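Local coordinates for protein Cas13d (uncultured Ruminococcus sp, PDB 6IV9) that binds a CRISPR RNA as its guide and uses two HEPN domains for maturation of that RNA and cleavage of target RNA, at residues 304-308 against 497-501; 326-330 against 489-493; 872-876 against 888-892. The protein carries 2 engineered substitutions. One frame throughout, in Å; residues are numbered along the deposited sequence.

Contact 1: residues 304-308 against 497-501; sequences YSFIN and YFSKM
In this largely buried junction of two helix starts, residues 304-308 curl from a loop into weakly bonded helix 306-309 (Asn308 N to Ser305 O, 3.1 Å), and residues 497-501 form the first turn of helix 497-505 (Met501 N to Tyr497 O, 2.8 Å). The backbones are closest at Ile307 and Tyr497, CA atoms 6.6 Å apart. A Met-aromatic contact marks its inner side: Met501, extended at chi1 and chi2 (t, t), brings SD 3.5 Å from Phe306 CZ and 4.6 Å from the ring centroid, at an oblique 58° to the ring normal. Ile283 of helix 267-291 covers Phe306, Ile307 and Met501. Ile307 points across, with CG2 3.9 Å from Tyr497 CB. Tyr304 (m) offers its ring edge, CD1 lying 4.1 Å from Phe498 CE1, and its OH bonds to Glu180. Asn308 meets the helix start through two waters: OD1 (3.2 Å) and Tyr497 N (2.9 Å) share one, ND2 (3.1 Å) and Phe498 N (2.9 Å) the other.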
loop_
_atom_site.group_PDB
_atom_site.type_symbol
_atom_site.label_atom_id
_atom_site.label_comp_id
_atom_site.label_asym_id
_atom_site.label_seq_id
_atom_site.Cartn_x
_atom_site.Cartn_y
_atom_site.Cartn_z
ATOM N N TYR A 304 -13.015 0.383 -15.053
ATOM C CA TYR A 304 -12.977 -1.094 -15.058
ATOM C C TYR A 304 -13.085 -1.697 -16.452
ATOM O O TYR A 304 -12.865 -2.866 -16.556
ATOM C CB TYR A 304 -14.054 -1.611 -14.111
ATOM C CG TYR A 304 -13.928 -1.013 -12.740
ATOM C CD1 TYR A 304 -12.887 -1.377 -11.916
ATOM C CD2 TYR A 304 -14.805 -0.054 -12.288
ATOM C CE1 TYR A 304 -12.732 -0.822 -10.663
ATOM C CE2 TYR A 304 -14.673 0.507 -11.034
ATOM C CZ TYR A 304 -13.634 0.117 -10.216
ATOM O OH TYR A 304 -13.476 0.641 -8.980
ATOM N N SER A 305 -13.417 -0.914 -17.464
ATOM C CA SER A 305 -13.589 -1.491 -18.819
ATOM C C SER A 305 -12.546 -0.997 -19.823
ATOM O O SER A 305 -12.287 -1.712 -20.756
ATOM C CB SER A 305 -14.961 -1.174 -19.314
ATOM O OG SER A 305 -15.127 0.214 -19.432
ATOM N N PHE A 306 -11.907 0.133 -19.558
ATOM C CA PHE A 306 -11.040 0.795 -20.564
ATOM C C PHE A 306 -9.912 -0.105 -21.059
ATOM O O PHE A 306 -9.623 -0.033 -22.234
ATOM C CB PHE A 306 -10.549 2.158 -20.073
ATOM C CG PHE A 306 -9.251 2.119 -19.311
ATOM C CD1 PHE A 306 -8.050 2.078 -19.983
ATOM C CD2 PHE A 306 -9.233 2.001 -17.937
ATOM C CE1 PHE A 306 -6.852 2.002 -19.302
ATOM C CE2 PHE A 306 -8.034 1.917 -17.254
ATOM C CZ PHE A 306 -6.849 1.923 -17.935
ATOM N N ILE A 307 -9.320 -0.911 -20.191
ATOM C CA ILE A 307 -8.127 -1.698 -20.608
ATOM C C ILE A 307 -8.484 -2.670 -21.724
ATOM O O ILE A 307 -7.600 -2.993 -22.479
ATOM C CB ILE A 307 -7.388 -2.368 -19.440
ATOM C CG1 ILE A 307 -5.944 -2.682 -19.820
ATOM C CG2 ILE A 307 -8.115 -3.593 -18.943
ATOM C CD1 ILE A 307 -5.153 -1.481 -20.225
ATOM N N ASN A 308 -9.720 -3.153 -21.740
ATOM C CA ASN A 308 -10.163 -4.115 -22.779
ATOM C C ASN A 308 -10.746 -3.392 -23.997
ATOM O O ASN A 308 -10.983 -4.055 -24.967
ATOM C CB ASN A 308 -11.179 -5.103 -22.207
ATOM C CG ASN A 308 -10.613 -5.914 -21.067
ATOM O OD1 ASN A 308 -9.884 -6.862 -21.275
ATOM N ND2 ASN A 308 -10.925 -5.526 -19.856
ATOM N N TYR A 497 -6.631 -8.776 -18.149
ATOM C CA TYR A 497 -5.910 -7.513 -18.427
ATOM C C TYR A 497 -5.950 -6.608 -17.196
ATOM O O TYR A 497 -4.995 -5.911 -16.936
ATOM C CB TYR A 497 -6.313 -6.928 -19.776
ATOM C CG TYR A 497 -5.616 -7.667 -20.881
ATOM C CD1 TYR A 497 -4.268 -7.499 -21.095
ATOM C CD2 TYR A 497 -6.271 -8.622 -21.624
ATOM C CE1 TYR A 497 -3.590 -8.211 -22.066
ATOM C CE2 TYR A 497 -5.615 -9.341 -22.606
ATOM C CZ TYR A 497 -4.270 -9.134 -22.830
ATOM O OH TYR A 497 -3.614 -9.848 -23.775
ATOM N N PHE A 498 -7.044 -6.658 -16.450
ATOM C CA PHE A 498 -7.124 -5.792 -15.252
ATOM C C PHE A 498 -6.001 -6.175 -14.282
ATOM O O PHE A 498 -5.361 -5.289 -13.774
ATOM C CB PHE A 498 -8.504 -5.863 -14.604
ATOM C CG PHE A 498 -8.623 -4.949 -13.415
ATOM C CD1 PHE A 498 -9.013 -3.636 -13.568
ATOM C CD2 PHE A 498 -8.284 -5.389 -12.153
ATOM C CE1 PHE A 498 -9.088 -2.792 -12.477
ATOM C CE2 PHE A 498 -8.370 -4.546 -11.063
ATOM C CZ PHE A 498 -8.764 -3.247 -11.231
ATOM N N SER A 499 -5.780 -7.473 -14.083
ATOM C CA SER A 499 -4.720 -7.992 -13.184
ATOM C C SER A 499 -3.349 -7.575 -13.716
ATOM O O SER A 499 -2.537 -7.153 -12.951
ATOM C CB SER A 499 -4.805 -9.484 -13.081
ATOM O OG SER A 499 -6.087 -9.884 -12.683
ATOM N N LYS A 500 -3.152 -7.701 -15.018
ATOM C CA LYS A 500 -1.874 -7.325 -15.665
ATOM C C LYS A 500 -1.655 -5.814 -15.519
ATOM O O LYS A 500 -0.536 -5.396 -15.415
ATOM C CB LYS A 500 -1.817 -7.892 -17.086
ATOM C CG LYS A 500 -1.757 -9.407 -17.136
ATOM C CD LYS A 500 -1.610 -9.985 -18.525
ATOM C CE LYS A 500 -2.915 -10.304 -19.205
ATOM N NZ LYS A 500 -2.753 -11.336 -20.248
ATOM N N MET A 501 -2.731 -5.040 -15.570
ATOM C CA MET A 501 -2.626 -3.575 -15.421
ATOM C C MET A 501 -2.128 -3.266 -14.011
ATOM O O MET A 501 -1.298 -2.415 -13.872
ATOM C CB MET A 501 -3.975 -2.905 -15.633
ATOM C CG MET A 501 -3.923 -1.434 -15.473
ATOM S SD MET A 501 -5.457 -0.669 -15.971
ATOM C CE MET A 501 -6.561 -1.204 -14.680
HETATM O O HOH W 1 -9.054 -9.439 -19.634
HETATM O O HOH W 2 -9.740 -7.164 -17.484
#

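Contact 2: residues 326-330 against 489-493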
loop_
_atom_site.group_PDB
_atom_site.type_symbol
_atom_site.label_atom_id
_atom_site.label_comp_id
_atom_site.label_asym_id
_atom_site.label_seq_id
_atom_site.Cartn_x
_atom_site.Cartn_y
_atom_site.Cartn_z
ATOM N N LEU A 326 7.299 -13.504 -15.563
ATOM C CA LEU A 326 6.891 -14.924 -15.451
ATOM C C LEU A 326 7.911 -15.839 -16.137
ATOM O O LEU A 326 8.209 -16.880 -15.605
ATOM C CB LEU A 326 5.503 -15.067 -16.072
ATOM C CG LEU A 326 4.335 -15.298 -15.119
ATOM C CD1 LEU A 326 4.680 -15.072 -13.671
ATOM C CD2 LEU A 326 3.089 -14.561 -15.535
ATOM N N LYS A 327 8.387 -15.442 -17.306
ATOM C CA LYS A 327 9.365 -16.278 -18.035
ATOM C C LYS A 327 10.661 -16.394 -17.224
ATOM O O LYS A 327 11.220 -17.454 -17.210
ATOM C CB LYS A 327 9.456 -15.858 -19.503
ATOM C CG LYS A 327 8.112 -15.931 -20.214
ATOM C CD LYS A 327 8.135 -16.218 -21.691
ATOM C CE LYS A 327 8.685 -15.060 -22.484
ATOM N NZ LYS A 327 8.024 -14.926 -23.798
ATOM N N SER A 328 11.108 -15.332 -16.572
ATOM C CA SER A 328 12.345 -15.462 -15.762
ATOM C C SER A 328 12.148 -16.440 -14.596
ATOM O O SER A 328 13.067 -17.135 -14.281
ATOM C CB SER A 328 12.867 -14.139 -15.314
ATOM O OG SER A 328 11.904 -13.444 -14.556
ATOM N N ILE A 329 11.018 -16.388 -13.905
ATOM C CA ILE A 329 10.761 -17.358 -12.806
ATOM C C ILE A 329 10.563 -18.783 -13.347
ATOM O O ILE A 329 11.087 -19.710 -12.781
ATOM C CB ILE A 329 9.496 -16.923 -12.054
ATOM C CG1 ILE A 329 9.643 -15.543 -11.424
ATOM C CG2 ILE A 329 9.088 -17.960 -11.041
ATOM C CD1 ILE A 329 8.334 -14.874 -11.137
ATOM N N ASN A 330 9.731 -18.912 -14.367
ATOM C CA ASN A 330 9.310 -20.203 -14.969
ATOM C C ASN A 330 10.418 -20.936 -15.725
ATOM O O ASN A 330 10.408 -22.150 -15.696
ATOM C CB ASN A 330 8.066 -20.049 -15.832
ATOM C CG ASN A 330 6.845 -19.777 -14.996
ATOM O OD1 ASN A 330 6.860 -20.011 -13.808
ATOM N ND2 ASN A 330 5.804 -19.263 -15.606
ATOM N N LYS A 489 2.523 -24.227 -13.768
ATOM C CA LYS A 489 3.101 -22.924 -14.158
ATOM C C LYS A 489 2.027 -21.885 -14.467
ATOM O O LYS A 489 1.037 -22.206 -15.098
ATOM C CB LYS A 489 4.047 -23.100 -15.343
ATOM C CG LYS A 489 5.448 -23.573 -14.994
ATOM C CD LYS A 489 6.311 -23.740 -16.212
ATOM C CE LYS A 489 7.760 -24.065 -15.934
ATOM N NZ LYS A 489 7.934 -24.309 -14.498
ATOM N N LYS A 490 2.283 -20.660 -14.017
ATOM C CA LYS A 490 1.394 -19.514 -14.281
ATOM C C LYS A 490 1.979 -18.745 -15.461
ATOM O O LYS A 490 3.144 -18.444 -15.427
ATOM C CB LYS A 490 1.238 -18.688 -13.009
ATOM C CG LYS A 490 0.292 -19.308 -12.001
ATOM C CD LYS A 490 -1.146 -19.010 -12.328
ATOM C CE LYS A 490 -2.050 -20.216 -12.331
ATOM N NZ LYS A 490 -2.178 -20.831 -10.992
ATOM N N ASN A 491 1.156 -18.456 -16.453
ATOM C CA ASN A 491 1.578 -17.753 -17.683
ATOM C C ASN A 491 0.768 -16.462 -17.849
ATOM O O ASN A 491 -0.306 -16.371 -17.301
ATOM C CB ASN A 491 1.427 -18.672 -18.895
ATOM C CG ASN A 491 2.205 -19.965 -18.757
ATOM O OD1 ASN A 491 1.629 -21.043 -18.718
ATOM N ND2 ASN A 491 3.513 -19.868 -18.690
ATOM N N ALA A 492 1.271 -15.535 -18.660
ATOM C CA ALA A 492 0.640 -14.217 -18.891
ATOM C C ALA A 492 -0.756 -14.398 -19.473
ATOM O O ALA A 492 -1.636 -13.667 -19.102
ATOM C CB ALA A 492 1.497 -13.362 -19.778
ATOM N N SER A 493 -0.932 -15.406 -20.322
ATOM C CA SER A 493 -2.237 -15.681 -20.970
ATOM C C SER A 493 -3.268 -16.105 -19.922
ATOM O O SER A 493 -4.434 -16.050 -20.221
ATOM C CB SER A 493 -2.093 -16.717 -22.038
ATOM O OG SER A 493 -1.620 -17.918 -21.479
#
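Leu326 opens the contact from the last turns of helix 312-330. Its side chain points at residues 489-493, which are extended through Asn491 and turn into a short 3-10 segment at Ala492. The CA pairs Leu326-Asn491 (6.4 Å) and Asn330-Lys489 (6.8 Å) show that the loop runs against the helix direction. Leu326 packs on backbone: CG lies 3.4 Å from Lys490 O, and CD2 is 3.7 Å from Ala492 N. Ile329 turns out of reach of the loop and packs instead on Ile569 of helix 556-570 and on a uracil base of the bound RNA. One helical turn after Leu326, tied to it by Asn330 N to Leu326 O at 2.8 Å, Asn330 makes the direct hydrogen bond, ND2 to Lys490 O, 2.8 Å with an N-H...O angle of 138°. Its OD1 bonds to Tyr361 OH of helix 353-366, which is also hydrogen-bonded to Lys490 N. The aliphatic part of Lys489 passes close by, CE 3.3 Å from Asn330 O, while its ammonium forms a salt bridge to Glu482. The Lys490 carbonyl oxygen thus meets both the Leu326 methine and the Asn330 amide, one turn apart. Because the carboxamide and Tyr361 bond to the main-chain O and N of Lys490, on successive peptide groups, the chemistry is consistent with recognition of the loop here largely through backbone atoms.

Contact 3: residues 872-876 against 888-892; sequences KIKYE and DFVKA
A type I beta turn from Ile873 to Glu876, closed by Glu876 N to Ile873 O at 3.1 Å, leads into helix 876-882. It faces residues 888-892 on helix 887-893, where Ala892 N meets Asp888 O at 3.1 Å. This is a turn packed on the next-but-one element, separated from it by helix 876-882 and a short loop, in the C-terminal part of the chain, probably within the second HEPN domain. Tyr875 and Phe889 are nearest, their CA atoms 6.7 Å apart, and their side chains form an aromatic pair.

The Tyr875 side chain (chi1 m, chi2 -70°) is the main bump. Its ring settles against the helix, with CE1 3.9 Å from Asp888 CB and CE2 4.4 Å from Ala892 CB, so the hollow lies between residues one turn apart, with Phe889 as its floor. The Phe889 ring (chi1 t, chi2 5°) slides under it: the planes are at 18° and the centroids 4.8 Å apart, so the rings barely overlap. The fit is reciprocal, as each CB covers the other ring in a CH-pi contact. Tyr875 CB stands 3.9 Å from the Phe889 centroid, and Phe889 CB 4.1 Å from the Tyr875 centroid. The closest ring atoms are Tyr875 CD2 and Phe889 CD1, at 3.5 Å.

Ile873 fills in beside the phenyl tip, with CG2 4.0 Å from Phe889 CZ. Met818 of helix 816-827 touches both of these side chains. On the solvent side, where Asp888 is exposed, a water joins Tyr875 OH (2.7 Å) to Asp888 OD2 (3.0 Å).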
loop_
_atom_site.group_PDB
_atom_site.type_symbol
_atom_site.label_atom_id
_atom_site.label_comp_id
_atom_site.label_asym_id
_atom_site.label_seq_id
_atom_site.Cartn_x
_atom_site.Cartn_y
_atom_site.Cartn_z
ATOM N N LYS A 872 -4.119 38.224 3.056
ATOM C CA LYS A 872 -3.324 37.534 4.092
ATOM C C LYS A 872 -4.280 36.732 4.980
ATOM O O LYS A 872 -5.275 37.296 5.427
ATOM C CB LYS A 872 -2.627 38.597 4.933
ATOM C CG LYS A 872 -1.822 38.086 6.107
ATOM C CD LYS A 872 -0.595 38.917 6.307
ATOM C CE LYS A 872 -0.199 39.068 7.751
ATOM N NZ LYS A 872 -0.944 38.111 8.584
ATOM N N ILE A 873 -3.964 35.460 5.225
ATOM C CA ILE A 873 -4.830 34.592 6.066
ATOM C C ILE A 873 -4.643 35.039 7.509
ATOM O O ILE A 873 -3.521 35.285 7.879
ATOM C CB ILE A 873 -4.476 33.105 5.832
ATOM C CG1 ILE A 873 -4.778 32.692 4.393
ATOM C CG2 ILE A 873 -5.180 32.196 6.815
ATOM C CD1 ILE A 873 -4.097 31.437 3.959
ATOM N N LYS A 874 -5.696 35.020 8.322
ATOM C CA LYS A 874 -5.633 35.476 9.736
ATOM C C LYS A 874 -4.721 34.625 10.631
ATOM O O LYS A 874 -4.362 35.107 11.682
ATOM C CB LYS A 874 -7.032 35.550 10.346
ATOM C CG LYS A 874 -7.802 34.246 10.451
ATOM C CD LYS A 874 -9.106 34.415 11.182
ATOM C CE LYS A 874 -10.033 33.236 11.028
ATOM N NZ LYS A 874 -11.362 33.496 11.614
ATOM N N TYR A 875 -4.410 33.390 10.249
ATOM C CA TYR A 875 -3.543 32.501 11.049
ATOM C C TYR A 875 -2.059 32.735 10.740
ATOM O O TYR A 875 -1.247 32.251 11.494
ATOM C CB TYR A 875 -3.943 31.063 10.728
ATOM C CG TYR A 875 -5.351 30.720 11.125
ATOM C CD1 TYR A 875 -5.694 30.606 12.451
ATOM C CD2 TYR A 875 -6.333 30.513 10.181
ATOM C CE1 TYR A 875 -6.982 30.310 12.838
ATOM C CE2 TYR A 875 -7.628 30.209 10.548
ATOM C CZ TYR A 875 -7.951 30.105 11.882
ATOM O OH TYR A 875 -9.208 29.811 12.272
ATOM N N GLU A 876 -1.732 33.456 9.675
ATOM C CA GLU A 876 -0.311 33.632 9.272
ATOM C C GLU A 876 0.565 34.198 10.393
ATOM O O GLU A 876 1.601 33.629 10.667
ATOM C CB GLU A 876 -0.178 34.474 8.002
ATOM C CG GLU A 876 1.233 34.534 7.475
ATOM C CD GLU A 876 1.491 35.420 6.272
ATOM O OE1 GLU A 876 2.455 36.173 6.291
ATOM O OE2 GLU A 876 0.748 35.337 5.314
ATOM N N ASP A 888 -6.483 25.294 15.080
ATOM C CA ASP A 888 -7.698 25.875 14.461
ATOM C C ASP A 888 -7.559 25.949 12.944
ATOM O O ASP A 888 -8.565 25.940 12.290
ATOM C CB ASP A 888 -8.033 27.232 15.060
ATOM C CG ASP A 888 -8.750 27.120 16.382
ATOM O OD1 ASP A 888 -8.902 26.002 16.878
ATOM O OD2 ASP A 888 -9.139 28.156 16.893
ATOM N N PHE A 889 -6.351 26.187 12.459
ATOM C CA PHE A 889 -6.063 26.303 11.011
ATOM C C PHE A 889 -6.291 24.948 10.329
ATOM O O PHE A 889 -6.768 24.907 9.237
ATOM C CB PHE A 889 -4.669 26.897 10.832
ATOM C CG PHE A 889 -4.352 27.480 9.486
ATOM C CD1 PHE A 889 -5.303 27.565 8.496
ATOM C CD2 PHE A 889 -3.079 27.936 9.210
ATOM C CE1 PHE A 889 -4.984 28.099 7.263
ATOM C CE2 PHE A 889 -2.764 28.456 7.973
ATOM C CZ PHE A 889 -3.715 28.531 7.000
ATOM N N VAL A 890 -5.908 23.870 11.002
ATOM C CA VAL A 890 -6.126 22.504 10.448
ATOM C C VAL A 890 -7.634 22.290 10.311
ATOM O O VAL A 890 -8.063 21.870 9.282
ATOM C CB VAL A 890 -5.509 21.436 11.373
ATOM C CG1 VAL A 890 -5.858 20.039 10.918
ATOM C CG2 VAL A 890 -4.012 21.588 11.513
ATOM N N LYS A 891 -8.396 22.631 11.341
ATOM C CA LYS A 891 -9.866 22.439 11.309
ATOM C C LYS A 891 -10.496 23.273 10.192
ATOM O O LYS A 891 -11.367 22.780 9.536
ATOM C CB LYS A 891 -10.458 22.751 12.680
ATOM C CG LYS A 891 -9.834 21.964 13.813
ATOM C CD LYS A 891 -10.712 21.825 15.009
ATOM C CE LYS A 891 -10.825 23.093 15.818
ATOM N NZ LYS A 891 -11.901 23.017 16.833
ATOM N N ALA A 892 -10.055 24.512 10.024
ATOM C CA ALA A 892 -10.599 25.376 8.959
ATOM C C ALA A 892 -10.267 24.774 7.594
ATOM O O ALA A 892 -11.137 24.675 6.761
ATOM C CB ALA A 892 -9.991 26.739 9.098
HETATM O O HOH W 3 -9.743 30.304 14.907
#

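Contacts 1 and 2 belong to one neighbourhood, their centres 19 Å apart, and contact 2 is nested along the chain within the loop that contact 1 closes. Helix 306-309 precedes helix 312-330, and the loop at 489-493 runs directly toward helix 497-505, so the two contacts fasten consecutive elements on both sides; a probable hydrogen bond, Lys500 NZ to Ala492 O at 2.8 Å, connects them. Contact 2 approaches the guide RNA to about 4 Å, nearest atoms, against about 14 Å for contact 1. Contact 3 comes later, its centre 43 Å from that of contact 1 and 55 Å from that of contact 2, and joins elements near the C-terminus, opposite contact 2 across the chain's centre.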